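Local coordinates for nicotinate phosphoribosyltransferase (Vibrio cholerae, PDB 4HL7), which probably catalyses the ATP-dependent formation of nicotinate mononucleotide from nicotinate and phosphoribosyl pyrophosphate, a step of NAD biosynthesis, at residues A[40-45]-A[396-401]; A[119-122]-A[127-130]; A[134-139]-A[373-378]. One frame throughout, in Å; residues are numbered along the deposited sequence. Where two conformers were deposited one is given.

Contact 1: A[40-45]-A[396-401]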
loop_
_atom_site.group_PDB
_atom_site.type_symbol
_atom_site.label_atom_id
_atom_site.label_comp_id
_atom_site.label_asym_id
_atom_site.label_seq_id
_atom_site.Cartn_x
_atom_site.Cartn_y
_atom_site.Cartn_z
ATOM N N ARG A 40 15.495 -6.305 -4.228
ATOM C CA ARG A 40 14.751 -7.253 -5.059
ATOM C C ARG A 40 13.358 -7.360 -4.474
ATOM O O ARG A 40 13.220 -7.568 -3.256
ATOM C CB ARG A 40 15.386 -8.630 -5.093
ATOM C CG ARG A 40 14.544 -9.612 -5.967
ATOM C CD ARG A 40 15.302 -10.896 -6.291
ATOM N NE ARG A 40 15.977 -11.418 -5.092
ATOM C CZ ARG A 40 15.365 -12.206 -4.222
ATOM N NH1 ARG A 40 14.069 -12.533 -4.383
ATOM N NH2 ARG A 40 16.012 -12.632 -3.189
ATOM N N TYR A 41 12.337 -7.187 -5.324
ATOM C CA TYR A 41 10.931 -7.423 -4.911
ATOM C C TYR A 41 10.436 -8.667 -5.570
ATOM O O TYR A 41 10.845 -8.981 -6.726
ATOM C CB TYR A 41 10.006 -6.338 -5.425
ATOM C CG TYR A 41 10.269 -4.907 -4.928
ATOM C CD1 TYR A 41 9.678 -4.434 -3.748
ATOM C CD2 TYR A 41 11.201 -4.065 -5.596
ATOM C CE1 TYR A 41 9.870 -3.096 -3.326
ATOM C CE2 TYR A 41 11.424 -2.745 -5.168
ATOM C CZ TYR A 41 10.786 -2.274 -4.022
ATOM O OH TYR A 41 11.022 -0.943 -3.620
ATOM N N GLU A 42 9.454 -9.326 -4.920
ATOM C CA GLU A 42 8.855 -10.519 -5.505
ATOM C C GLU A 42 7.355 -10.420 -5.470
ATOM O O GLU A 42 6.780 -10.119 -4.418
ATOM C CB GLU A 42 9.280 -11.800 -4.753
ATOM C CG GLU A 42 10.770 -12.095 -4.860
ATOM C CD GLU A 42 11.205 -12.453 -6.301
ATOM O OE1 GLU A 42 12.447 -12.397 -6.540
ATOM O OE2 GLU A 42 10.339 -12.855 -7.145
ATOM N N LEU A 43 6.722 -10.692 -6.603
ATOM C CA LEU A 43 5.277 -10.657 -6.613
ATOM C C LEU A 43 4.788 -12.015 -6.974
ATOM O O LEU A 43 5.371 -12.704 -7.809
ATOM C CB LEU A 43 4.716 -9.650 -7.620
ATOM C CG LEU A 43 5.008 -8.165 -7.378
ATOM C CD1 LEU A 43 6.369 -7.836 -7.981
ATOM C CD2 LEU A 43 3.930 -7.253 -7.962
ATOM N N ILE A 44 3.690 -12.409 -6.360
ATOM C CA ILE A 44 3.110 -13.694 -6.722
ATOM C C ILE A 44 1.621 -13.505 -6.963
ATOM O O ILE A 44 0.954 -12.814 -6.207
ATOM C CB ILE A 44 3.423 -14.797 -5.673
ATOM C CG1 ILE A 44 2.525 -16.024 -5.933
ATOM C CG2 ILE A 44 3.383 -14.220 -4.262
ATOM C CD1 ILE A 44 3.030 -17.267 -5.274
ATOM N N VAL A 45 1.167 -14.011 -8.102
ATOM C CA VAL A 45 -0.232 -14.043 -8.425
ATOM C C VAL A 45 -0.695 -15.469 -8.214
ATOM O O VAL A 45 -0.162 -16.382 -8.832
ATOM C CB VAL A 45 -0.447 -13.618 -9.901
ATOM C CG1 VAL A 45 -1.928 -13.573 -10.251
ATOM C CG2 VAL A 45 0.208 -12.257 -10.169
HETATM N N MSE A 396 7.073 -13.293 6.767
HETATM C CA MSE A 396 7.553 -13.543 5.377
HETATM C C MSE A 396 9.022 -13.231 5.382
HETATM O O MSE A 396 9.414 -12.182 5.907
HETATM C CB MSE A 396 6.782 -12.665 4.365
HETATM C CG MSE A 396 7.274 -11.202 4.356
HETATM SE SE MSE A 396 6.071 -9.942 3.368
HETATM C CE MSE A 396 4.461 -10.180 4.527
ATOM N N CYS A 397 9.813 -14.228 4.978
ATOM C CA CYS A 397 11.268 -14.118 4.716
ATOM C C CYS A 397 11.724 -15.315 3.863
ATOM O O CYS A 397 11.289 -16.440 4.092
ATOM C CB CYS A 397 12.037 -14.099 6.025
ATOM S SG CYS A 397 13.737 -13.614 5.738
ATOM N N GLU A 398 12.632 -15.077 2.898
ATOM C CA GLU A 398 13.201 -16.150 2.085
ATOM C C GLU A 398 14.239 -16.972 2.847
ATOM O O GLU A 398 14.589 -18.045 2.431
ATOM C CB GLU A 398 13.870 -15.534 0.875
ATOM C CG GLU A 398 12.879 -15.065 -0.158
ATOM C CD GLU A 398 13.540 -14.523 -1.414
ATOM O OE1 GLU A 398 14.769 -14.376 -1.433
ATOM O OE2 GLU A 398 12.806 -14.190 -2.361
ATOM N N ASP A 399 14.744 -16.433 3.966
ATOM C CA ASP A 399 15.878 -17.033 4.692
ATOM C C ASP A 399 15.382 -17.307 6.103
ATOM O O ASP A 399 15.164 -16.372 6.918
ATOM C CB ASP A 399 17.076 -16.042 4.687
ATOM C CG ASP A 399 18.355 -16.616 5.313
ATOM O OD1 ASP A 399 18.269 -17.450 6.189
ATOM O OD2 ASP A 399 19.472 -16.260 4.869
ATOM N N PRO A 400 15.102 -18.570 6.401
ATOM C CA PRO A 400 14.477 -18.786 7.715
ATOM C C PRO A 400 15.447 -18.515 8.906
ATOM O O PRO A 400 14.998 -18.197 10.025
ATOM C CB PRO A 400 14.091 -20.275 7.679
ATOM C CG PRO A 400 15.001 -20.890 6.665
ATOM C CD PRO A 400 15.137 -19.806 5.594
ATOM N N ILE A 401 16.744 -18.644 8.665
ATOM C CA ILE A 401 17.754 -18.310 9.729
ATOM C C ILE A 401 17.752 -16.817 10.001
ATOM O O ILE A 401 17.792 -16.366 11.158
ATOM C CB ILE A 401 19.168 -18.798 9.369
ATOM C CG1 ILE A 401 19.167 -20.300 9.120
ATOM C CG2 ILE A 401 20.203 -18.348 10.427
ATOM C CD1 ILE A 401 20.505 -20.937 8.665
#

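Contact 2: A[119-122]-A[127-130]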
loop_
_atom_site.group_PDB
_atom_site.type_symbol
_atom_site.label_atom_id
_atom_site.label_comp_id
_atom_site.label_asym_id
_atom_site.label_seq_id
_atom_site.Cartn_x
_atom_site.Cartn_y
_atom_site.Cartn_z
ATOM N N ILE A 119 6.708 -12.570 -10.659
ATOM C CA ILE A 119 7.394 -11.420 -11.224
ATOM C C ILE A 119 8.461 -10.996 -10.224
ATOM O O ILE A 119 8.163 -10.806 -9.034
ATOM C CB ILE A 119 6.399 -10.262 -11.472
ATOM C CG1 ILE A 119 5.319 -10.704 -12.471
ATOM C CG2 ILE A 119 7.109 -9.014 -12.000
ATOM C CD1 ILE A 119 4.169 -9.704 -12.483
ATOM N N SER A 120 9.691 -10.791 -10.704
ATOM C CA SER A 120 10.838 -10.422 -9.836
ATOM C C SER A 120 11.371 -9.075 -10.323
ATOM O O SER A 120 11.554 -8.879 -11.533
ATOM C CB SER A 120 11.961 -11.421 -9.976
ATOM O OG SER A 120 11.565 -12.738 -9.599
ATOM N N ILE A 121 11.540 -8.133 -9.409
ATOM C CA ILE A 121 11.969 -6.784 -9.836
ATOM C C ILE A 121 13.279 -6.512 -9.109
ATOM O O ILE A 121 13.322 -6.579 -7.878
ATOM C CB ILE A 121 10.912 -5.756 -9.450
ATOM C CG1 ILE A 121 9.566 -6.030 -10.156
ATOM C CG2 ILE A 121 11.352 -4.341 -9.795
ATOM C CD1 ILE A 121 8.473 -5.143 -9.591
ATOM N N ARG A 122 14.343 -6.189 -9.859
ATOM C CA ARG A 122 15.686 -6.020 -9.286
ATOM C C ARG A 122 16.342 -4.730 -9.804
ATOM O O ARG A 122 16.294 -4.483 -11.011
ATOM C CB ARG A 122 16.630 -7.150 -9.784
ATOM C CG ARG A 122 16.254 -8.584 -9.388
ATOM C CD ARG A 122 17.334 -9.538 -9.869
ATOM N NE ARG A 122 17.263 -10.915 -9.319
ATOM C CZ ARG A 122 16.304 -11.800 -9.600
ATOM N NH1 ARG A 122 15.293 -11.460 -10.390
ATOM N NH2 ARG A 122 16.343 -13.024 -9.071
ATOM N N ASP A 127 15.418 3.413 -8.308
ATOM C CA ASP A 127 14.946 3.219 -9.663
ATOM C C ASP A 127 13.847 2.166 -9.828
ATOM O O ASP A 127 13.182 2.111 -10.902
ATOM C CB ASP A 127 16.100 2.965 -10.554
ATOM C CG ASP A 127 17.040 4.223 -10.616
ATOM O OD1 ASP A 127 18.103 4.078 -11.111
ATOM O OD2 ASP A 127 16.665 5.305 -10.095
ATOM N N THR A 128 13.632 1.392 -8.775
ATOM C CA THR A 128 12.636 0.276 -8.845
ATOM C C THR A 128 11.440 0.497 -7.922
ATOM O O THR A 128 10.441 -0.228 -8.046
ATOM C CB THR A 128 13.235 -1.113 -8.592
ATOM O OG1 THR A 128 13.793 -1.204 -7.277
ATOM C CG2 THR A 128 14.309 -1.493 -9.677
ATOM N N ILE A 129 11.566 1.444 -6.988
ATOM C CA ILE A 129 10.504 1.599 -5.975
ATOM C C ILE A 129 9.132 1.945 -6.606
ATOM O O ILE A 129 8.095 1.549 -6.099
ATOM C CB ILE A 129 10.874 2.584 -4.835
ATOM C CG1 ILE A 129 9.728 2.606 -3.785
ATOM C CG2 ILE A 129 11.085 3.971 -5.366
ATOM C CD1 ILE A 129 10.137 3.061 -2.440
ATOM N N LEU A 130 9.131 2.670 -7.726
ATOM C CA LEU A 130 7.859 3.012 -8.339
ATOM C C LEU A 130 7.109 1.862 -9.028
ATOM O O LEU A 130 5.927 2.029 -9.337
ATOM C CB LEU A 130 7.994 4.198 -9.305
ATOM C CG LEU A 130 8.570 5.498 -8.729
ATOM C CD1 LEU A 130 8.503 6.584 -9.796
ATOM C CD2 LEU A 130 7.867 5.907 -7.433
#

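Contact 3: A[134-139]-A[373-378]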
loop_
_atom_site.group_PDB
_atom_site.type_symbol
_atom_site.label_atom_id
_atom_site.label_comp_id
_atom_site.label_asym_id
_atom_site.label_seq_id
_atom_site.Cartn_x
_atom_site.Cartn_y
_atom_site.Cartn_z
ATOM N N LEU A 134 2.307 0.092 -10.039
ATOM C CA LEU A 134 2.079 0.074 -11.489
ATOM C C LEU A 134 1.932 -1.374 -11.949
ATOM O O LEU A 134 1.048 -1.700 -12.753
ATOM C CB LEU A 134 3.240 0.736 -12.259
ATOM C CG LEU A 134 3.521 2.181 -11.855
ATOM C CD1 LEU A 134 4.818 2.699 -12.508
ATOM C CD2 LEU A 134 2.312 3.067 -12.139
ATOM N N VAL A 135 2.830 -2.231 -11.467
ATOM C CA VAL A 135 2.779 -3.638 -11.850
ATOM C C VAL A 135 1.505 -4.263 -11.284
ATOM O O VAL A 135 0.820 -4.977 -11.978
ATOM C CB VAL A 135 4.063 -4.429 -11.410
ATOM C CG1 VAL A 135 3.899 -5.941 -11.694
ATOM C CG2 VAL A 135 5.315 -3.887 -12.133
HETATM N N MSE A 136 1.160 -3.961 -10.033
HETATM C CA MSE A 136 -0.085 -4.586 -9.439
HETATM C C MSE A 136 -1.287 -4.160 -10.204
HETATM O O MSE A 136 -2.106 -4.996 -10.526
HETATM C CB MSE A 136 -0.166 -4.259 -7.936
HETATM C CG MSE A 136 0.939 -5.016 -7.274
HETATM SE SE MSE A 136 0.963 -4.454 -5.368
HETATM C CE MSE A 136 -0.704 -5.360 -4.808
ATOM N N ALA A 137 -1.351 -2.869 -10.615
ATOM C CA ALA A 137 -2.519 -2.305 -11.359
ATOM C C ALA A 137 -2.655 -2.892 -12.738
ATOM O O ALA A 137 -3.782 -3.121 -13.246
ATOM C CB ALA A 137 -2.466 -0.781 -11.433
ATOM N N ILE A 138 -1.491 -3.150 -13.334
ATOM C CA ILE A 138 -1.433 -3.754 -14.644
ATOM C C ILE A 138 -1.925 -5.203 -14.549
ATOM O O ILE A 138 -2.748 -5.603 -15.323
ATOM C CB ILE A 138 0.038 -3.726 -15.173
ATOM C CG1 ILE A 138 0.359 -2.319 -15.750
ATOM C CG2 ILE A 138 0.235 -4.822 -16.253
ATOM C CD1 ILE A 138 1.879 -2.078 -15.889
ATOM N N VAL A 139 -1.378 -5.987 -13.623
ATOM C CA VAL A 139 -1.808 -7.396 -13.520
ATOM C C VAL A 139 -3.305 -7.492 -13.212
ATOM O O VAL A 139 -4.007 -8.245 -13.844
ATOM C CB VAL A 139 -1.014 -8.208 -12.473
ATOM C CG1 VAL A 139 -1.531 -9.657 -12.379
ATOM C CG2 VAL A 139 0.474 -8.249 -12.840
ATOM N N ILE A 373 -3.164 -11.081 -5.163
ATOM C CA ILE A 373 -1.796 -10.683 -5.540
ATOM C C ILE A 373 -1.054 -10.039 -4.394
ATOM O O ILE A 373 -1.562 -9.152 -3.692
ATOM C CB ILE A 373 -1.730 -9.788 -6.803
ATOM C CG1 ILE A 373 -0.293 -9.406 -7.117
ATOM C CG2 ILE A 373 -2.518 -8.497 -6.646
ATOM C CD1 ILE A 373 -0.120 -8.797 -8.503
ATOM N N VAL A 374 0.184 -10.476 -4.236
ATOM C CA VAL A 374 0.980 -9.982 -3.159
ATOM C C VAL A 374 2.338 -9.559 -3.679
ATOM O O VAL A 374 2.893 -10.148 -4.597
ATOM C CB VAL A 374 1.159 -11.076 -2.082
ATOM C CG1 VAL A 374 2.173 -10.617 -1.030
ATOM C CG2 VAL A 374 -0.210 -11.462 -1.469
ATOM N N ILE A 375 2.866 -8.537 -3.066
ATOM C CA ILE A 375 4.233 -8.181 -3.318
ATOM C C ILE A 375 5.015 -8.139 -2.001
ATOM O O ILE A 375 4.458 -7.840 -0.911
ATOM C CB ILE A 375 4.315 -6.841 -4.024
ATOM C CG1 ILE A 375 5.792 -6.538 -4.315
ATOM C CG2 ILE A 375 3.616 -5.765 -3.171
ATOM C CD1 ILE A 375 6.054 -5.347 -5.169
ATOM N N LYS A 376 6.300 -8.425 -2.094
ATOM C CA LYS A 376 7.150 -8.206 -0.970
ATOM C C LYS A 376 8.525 -7.731 -1.382
ATOM O O LYS A 376 9.038 -8.128 -2.433
ATOM C CB LYS A 376 7.241 -9.472 -0.081
ATOM C CG LYS A 376 7.855 -10.704 -0.722
ATOM N N LEU A 377 9.114 -6.896 -0.517
ATOM C CA LEU A 377 10.539 -6.602 -0.598
ATOM C C LEU A 377 11.238 -7.831 -0.051
ATOM O O LEU A 377 10.982 -8.246 1.082
ATOM C CB LEU A 377 10.861 -5.343 0.251
ATOM C CG LEU A 377 12.377 -5.069 0.329
ATOM C CD1 LEU A 377 12.850 -4.636 -1.045
ATOM C CD2 LEU A 377 12.652 -3.963 1.365
ATOM N N ALA A 378 12.045 -8.473 -0.887
ATOM C CA ALA A 378 12.670 -9.752 -0.523
ATOM C C ALA A 378 14.070 -9.515 0.017
ATOM O O ALA A 378 14.535 -10.277 0.817
ATOM C CB ALA A 378 12.761 -10.678 -1.719
#

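Contact 1: A[40-45]-A[396-401]
Arg40, on strand 38-46, and Glu398, on the loop just ahead of helix 400-409, reach for each other from opposite directions and meet in an end-on, two-pronged salt bridge. NH2 of Arg40 donates to OE1 of Glu398 at 2.8 Å, and NH1 of Arg40 donates to OE2 of Glu398 at 2.9 Å. Both bonds are practically straight, at 176°, and both carboxylate oxygens are approached on the syn side. The guanidinium and carboxylate planes lie only 16° apart, so the two flat groups meet edge to edge. Arg40 gets there by setting CG opposite its backbone N (chi1 179°) and then bending at chi3.

A second charge pair stays within the strand. Glu42 sits two residues on, on the same face of the sheet, and its OE1 takes the other hydrogen of Arg40 NH1 at 2.7 Å, on the anti side of the carboxylate. NH1 thus stands between two acids, whose nearer oxygens, Glu42 OE1 and Glu398 OE2, are 4.6 Å apart. Beyond the charges, contact between the segments is slight: the CG methylene of Glu42 lies 3.8 Å from Glu398 OE2.

The network carries on beyond these segments. Arg40 NH2 also pairs with Glu379, Glu42 OE2 is hydrogen-bonded to Ser120 OG, and Glu398 touches Ala378.

One arginine therefore faces three carboxylates, whose mutual repulsion it probably offsets. The bonds along its guanidinium edge fix the rotation of that group, and between Glu398 and segment 40-45 it is charge, with scarcely any hydrophobic packing, that makes the join at the protein surface.

Contact 2: A[119-122]-A[127-130]
Thr128 OG1 gives its hydrogen to the carbonyl oxygen of Ser124, one helical turn back, a bond consistent with the way the side chain is turned toward strand 116-122. With OG1 placed between the backbone N and the carbonyl carbon (chi1 62°), the hydroxyl is turned back on its own short helix, 125-128, while CB and the methyl are left to meet the strand.

The contact itself is van der Waals packing and contains no hydrogen bond. Ile121 CG2 lies 3.9 Å from Thr128 CB and 4.1 Å from Thr128 CG2, and the two side chains run antiparallel alongside one another. Thr128 CG2 also reaches the last backbone group of the strand: it is 3.8 Å from Arg122 C. Arg122 takes part here through its main chain, for its side chain leaves from the other face of the sheet, where it touches Arg40.

Neighbours complete the packing. Thr128 also touches Val39 and Tyr41 on the adjacent strand 38-46, and Ile121 touches Tyr131 at the start of helix 131-147. The strand's own position is set by pairing with strand 38-46, as in the backbone hydrogen bond between Tyr41 and Ile121.

Only four residues separate the segments, so this is a local reversal: the chain leaves the five-stranded antiparallel sheet, makes one short helical turn that folds back against the strand's end, and goes on into helix 131-147, a compact strand-to-helix connection.

Contact 3: A[134-139]-A[373-378]
Met136, a selenomethionine on helix 131-147, runs its side chain slantwise across Ile373 and Ile375 of strand 372-380, touching them from CG to CE. From CB, which points at the strand, the chain runs out with CG opposite the carbonyl carbon (chi1 -69°). CG meets the tip of Ile373, with CD1 4.1 Å away. Next comes SE, which rests on the branch methyl of the second isoleucine, Ile375 CG2, at 3.7 Å. A bend at chi3 (71°) then brings the CE methyl back toward Ile373, where it lies 4.1 Å from Ile373 CG2 and 4.0 Å from Ile373 O. Met136 therefore fills the groove between two isoleucines on the same face of the strand.

One turn further along the helix, Val139 CB packs 4.1 Å from Ile373 CD1, so that the end of Ile373 sits between two helix residues. The interface is apolar, and its one backbone oxygen beside the CE methyl, Ile373 O, accepts a hydrogen bond from Arg188. Leu43 of the neighbouring strand touches both Met136 and Ile375 and extends the same hydrophobic layer.

Segments 134-139 and 373-378 run nearly antiparallel, at 165°, their axes 9.9 Å apart at closest approach. This is the packing of an alpha/beta layer: helix 131-147 covers one face of the five-stranded antiparallel sheet, whose strand 372-380 comes from far along the chain.

Overall arrangement
All three contacts involve one antiparallel sheet, in which strand 38-46 lies between strands 116-122 and 372-380. Contacts 2 and 3 are buried on the helix-covered face and rely on apolar side chains; their centres are about 9 Å apart, and their segments touch, Ile119 CD1 lying 3.9 Å from Val135 CG1. Contact 1 is at the surface on the other face, where charged groups do the work. Reach along the chain differs too: contact 2 is a local turn, whereas contacts 1 and 3 bring in residues from more than 230 positions further along the chain. Glu42 N, 2.8 Å from Lys376 O, probably joins the strands of these two by a hydrogen bond.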